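Local coordinates for glycosyl hydrolase family 2, TIM barrel domain protein (Faecalibacterium prausnitzii A2-165, PDB 6ED2) that probably hydrolyses beta-glucuronides as a family 2 beta-glucuronidase of a human gut bacterium, at residues P358-D368 with M423-V433. Numbering follows the deposited sequence.
Sequences PYAEEIYQMAD and MIDRDKNHPSV
Both terminal nitrogens of R426 bind a single backbone oxygen, Y359 O, NH1 and NH2 each at 2.9 Å, with both N-H...O bonds well bent because one acceptor is shared end-on. The contact lies in the TIM barrel domain, where helix 361-370 faces the end of helix 409-427 and the turn leading into barrel strand 433-440, joined by side chains; the short helical segments cross at -47°. R426 starts with CG anti to its own N (chi1 -167°) and bends at chi3, carrying the guanidinium to the loop before helix 361-370. There NE also forms a salt bridge to D427 OD1 at 2.7 Å, while E361 CG lies over one guanidinium face, and E361 OE1 adds a long, charge-only salt bridge to NH1. A methionine here has no N-H to offer, so Y359 O and the D427 carboxylate would probably be left without their mates. The Y364 ring stands steeply to the guanidinium, at 72°; its OH accepts from Y359 N and is also hydrogen-bonded to D376 on strand 373-377. V433 CG2 packs at the edge of this ring, whereas Y364 CB sits over the centre of the H430 ring as a CH-pi contact, 3.5 Å from the centroid. One turn further on, D368 divides its carboxylate between two partners. OD2 accepts a hydrogen bond from H430 ND1 on its syn side at 2.7 Å, nearly in the imidazole plane, and OD1 receives two bonds from S432, whose OG at 2.7 Å and N at 3.1 Å arrive from opposite faces of the carboxylate plane.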
# COMPACT_ATOMS: atom_id res chain seq x y z
N PRO A 358 -11.35 -31.28 -4.44
CA PRO A 358 -12.80 -31.06 -4.42
C PRO A 358 -13.14 -30.05 -3.34
O PRO A 358 -12.51 -30.00 -2.27
CB PRO A 358 -13.37 -32.45 -4.12
CG PRO A 358 -12.27 -33.39 -4.42
CD PRO A 358 -11.00 -32.67 -4.13
N TYR A 359 -14.10 -29.19 -3.63
CA TYR A 359 -14.47 -28.14 -2.70
C TYR A 359 -15.59 -28.62 -1.78
O TYR A 359 -16.17 -29.69 -1.98
CB TYR A 359 -14.91 -26.89 -3.47
CG TYR A 359 -13.80 -26.13 -4.17
CD1 TYR A 359 -12.47 -26.45 -3.96
CD2 TYR A 359 -14.10 -25.08 -5.03
CE1 TYR A 359 -11.45 -25.75 -4.60
CE2 TYR A 359 -13.10 -24.36 -5.67
CZ TYR A 359 -11.78 -24.70 -5.46
OH TYR A 359 -10.78 -23.99 -6.09
N ALA A 360 -15.90 -27.80 -0.77
CA ALA A 360 -17.08 -28.05 0.06
C ALA A 360 -18.32 -28.13 -0.81
O ALA A 360 -18.48 -27.37 -1.76
CB ALA A 360 -17.26 -26.96 1.12
N GLU A 361 -19.21 -29.07 -0.47
CA GLU A 361 -20.44 -29.27 -1.24
C GLU A 361 -21.21 -27.96 -1.42
O GLU A 361 -21.82 -27.74 -2.48
CB GLU A 361 -21.34 -30.31 -0.55
CG GLU A 361 -20.77 -31.74 -0.45
CD GLU A 361 -19.99 -32.02 0.84
OE1 GLU A 361 -19.21 -31.15 1.30
OE2 GLU A 361 -20.14 -33.14 1.40
N GLU A 362 -21.20 -27.09 -0.40
CA GLU A 362 -22.00 -25.86 -0.44
C GLU A 362 -21.63 -24.97 -1.63
O GLU A 362 -22.49 -24.25 -2.15
CB GLU A 362 -21.82 -25.10 0.88
CG GLU A 362 -22.51 -25.77 2.06
CD GLU A 362 -21.68 -26.86 2.72
OE1 GLU A 362 -20.71 -27.40 2.12
OE2 GLU A 362 -22.02 -27.18 3.88
N ILE A 363 -20.37 -24.99 -2.06
CA ILE A 363 -19.98 -24.20 -3.23
C ILE A 363 -20.63 -24.73 -4.51
O ILE A 363 -21.05 -23.95 -5.38
CB ILE A 363 -18.44 -24.15 -3.33
CG1 ILE A 363 -17.88 -23.34 -2.14
CG2 ILE A 363 -17.98 -23.56 -4.67
CD1 ILE A 363 -16.40 -23.52 -1.92
N TYR A 364 -20.74 -26.06 -4.66
CA TYR A 364 -21.43 -26.62 -5.82
C TYR A 364 -22.92 -26.32 -5.76
O TYR A 364 -23.56 -26.05 -6.79
CB TYR A 364 -21.24 -28.14 -5.92
CG TYR A 364 -19.80 -28.61 -5.91
CD1 TYR A 364 -19.19 -29.03 -7.10
CD2 TYR A 364 -19.07 -28.65 -4.73
CE1 TYR A 364 -17.85 -29.47 -7.10
CE2 TYR A 364 -17.74 -29.08 -4.72
CZ TYR A 364 -17.14 -29.50 -5.92
OH TYR A 364 -15.83 -29.93 -5.91
N GLN A 365 -23.50 -26.39 -4.56
CA GLN A 365 -24.91 -26.08 -4.41
C GLN A 365 -25.20 -24.65 -4.87
O GLN A 365 -26.21 -24.39 -5.54
CB GLN A 365 -25.34 -26.29 -2.96
CG GLN A 365 -25.17 -27.75 -2.47
CD GLN A 365 -25.39 -27.89 -0.96
OE1 GLN A 365 -25.71 -26.92 -0.27
NE2 GLN A 365 -25.23 -29.11 -0.46
N MET A 366 -24.29 -23.72 -4.55
CA MET A 366 -24.49 -22.34 -4.99
C MET A 366 -24.30 -22.22 -6.50
O MET A 366 -25.04 -21.50 -7.17
CB MET A 366 -23.55 -21.39 -4.25
CG MET A 366 -23.63 -19.93 -4.77
SD MET A 366 -23.46 -18.59 -3.55
CE MET A 366 -24.87 -18.96 -2.50
N ALA A 367 -23.27 -22.89 -7.05
CA ALA A 367 -23.13 -22.94 -8.50
C ALA A 367 -24.39 -23.50 -9.15
O ALA A 367 -24.85 -22.99 -10.18
CB ALA A 367 -21.91 -23.77 -8.90
N ASP A 368 -25.00 -24.52 -8.54
CA ASP A 368 -26.26 -25.06 -9.05
C ASP A 368 -27.32 -23.98 -9.15
O ASP A 368 -28.11 -23.95 -10.11
CB ASP A 368 -26.76 -26.20 -8.16
CG ASP A 368 -25.95 -27.49 -8.33
OD1 ASP A 368 -25.06 -27.58 -9.22
OD2 ASP A 368 -26.21 -28.42 -7.55
N MET A 423 -15.00 -38.47 -5.33
CA MET A 423 -15.38 -37.19 -5.92
C MET A 423 -16.54 -37.36 -6.90
O MET A 423 -17.51 -36.59 -6.87
CB MET A 423 -14.19 -36.53 -6.62
CG MET A 423 -14.65 -35.30 -7.40
SD MET A 423 -13.35 -34.42 -8.30
CE MET A 423 -13.04 -35.61 -9.63
N ILE A 424 -16.46 -38.37 -7.77
CA ILE A 424 -17.52 -38.52 -8.76
C ILE A 424 -18.82 -38.97 -8.11
O ILE A 424 -19.90 -38.50 -8.46
CB ILE A 424 -17.07 -39.47 -9.89
CG1 ILE A 424 -15.98 -38.77 -10.72
CG2 ILE A 424 -18.27 -39.89 -10.76
CD1 ILE A 424 -15.59 -39.53 -11.98
N ASP A 425 -18.74 -39.89 -7.13
CA ASP A 425 -19.95 -40.27 -6.40
C ASP A 425 -20.58 -39.08 -5.67
O ASP A 425 -21.81 -38.93 -5.68
CB ASP A 425 -19.63 -41.41 -5.42
CG ASP A 425 -19.62 -42.77 -6.12
OD1 ASP A 425 -20.30 -42.92 -7.17
OD2 ASP A 425 -18.91 -43.68 -5.62
N ARG A 426 -19.76 -38.22 -5.05
CA ARG A 426 -20.32 -37.09 -4.31
C ARG A 426 -20.95 -36.06 -5.24
O ARG A 426 -22.00 -35.49 -4.92
CB ARG A 426 -19.23 -36.42 -3.46
CG ARG A 426 -19.77 -35.43 -2.41
CD ARG A 426 -18.62 -34.61 -1.82
NE ARG A 426 -18.07 -33.71 -2.84
CZ ARG A 426 -17.24 -32.70 -2.60
NH1 ARG A 426 -16.85 -32.43 -1.36
NH2 ARG A 426 -16.80 -31.95 -3.61
N ASP A 427 -20.35 -35.82 -6.41
CA ASP A 427 -20.67 -34.64 -7.19
C ASP A 427 -21.46 -34.91 -8.46
O ASP A 427 -21.84 -33.96 -9.14
CB ASP A 427 -19.37 -33.88 -7.53
CG ASP A 427 -18.69 -33.35 -6.28
OD1 ASP A 427 -19.33 -33.38 -5.20
OD2 ASP A 427 -17.51 -32.93 -6.33
N LYS A 428 -21.76 -36.17 -8.77
CA LYS A 428 -22.27 -36.49 -10.10
C LYS A 428 -23.65 -35.90 -10.38
O LYS A 428 -24.00 -35.73 -11.55
CB LYS A 428 -22.30 -38.00 -10.32
CG LYS A 428 -23.26 -38.74 -9.37
CD LYS A 428 -22.87 -40.21 -9.20
CE LYS A 428 -23.66 -40.87 -8.06
NZ LYS A 428 -23.10 -42.19 -7.68
N ASN A 429 -24.43 -35.56 -9.35
CA ASN A 429 -25.78 -35.07 -9.62
C ASN A 429 -25.90 -33.55 -9.63
O ASN A 429 -27.02 -33.03 -9.77
CB ASN A 429 -26.78 -35.67 -8.63
CG ASN A 429 -26.94 -37.17 -8.82
OD1 ASN A 429 -27.24 -37.63 -9.92
ND2 ASN A 429 -26.69 -37.94 -7.76
N HIS A 430 -24.80 -32.83 -9.51
CA HIS A 430 -24.85 -31.38 -9.60
C HIS A 430 -25.02 -30.98 -11.06
O HIS A 430 -24.19 -31.38 -11.89
CB HIS A 430 -23.57 -30.75 -9.05
CG HIS A 430 -23.45 -30.84 -7.56
ND1 HIS A 430 -24.34 -30.24 -6.70
CD2 HIS A 430 -22.52 -31.44 -6.78
CE1 HIS A 430 -23.98 -30.47 -5.45
NE2 HIS A 430 -22.88 -31.21 -5.47
N PRO A 431 -26.04 -30.21 -11.43
CA PRO A 431 -26.08 -29.71 -12.80
C PRO A 431 -24.86 -28.85 -13.13
O PRO A 431 -24.40 -28.86 -14.28
CB PRO A 431 -27.38 -28.89 -12.84
CG PRO A 431 -27.63 -28.53 -11.42
CD PRO A 431 -27.15 -29.69 -10.61
N SER A 432 -24.29 -28.16 -12.13
CA SER A 432 -23.15 -27.29 -12.38
C SER A 432 -21.91 -28.06 -12.83
O SER A 432 -21.10 -27.53 -13.59
CB SER A 432 -22.82 -26.46 -11.12
OG SER A 432 -22.45 -27.28 -10.02
N VAL A 433 -21.74 -29.31 -12.38
CA VAL A 433 -20.53 -30.09 -12.65
C VAL A 433 -20.59 -30.68 -14.06
O VAL A 433 -21.43 -31.54 -14.34
CB VAL A 433 -20.34 -31.18 -11.59
CG1 VAL A 433 -19.19 -32.14 -11.98
CG2 VAL A 433 -20.07 -30.54 -10.23
O HOH W 1 -16.85 -32.61 1.53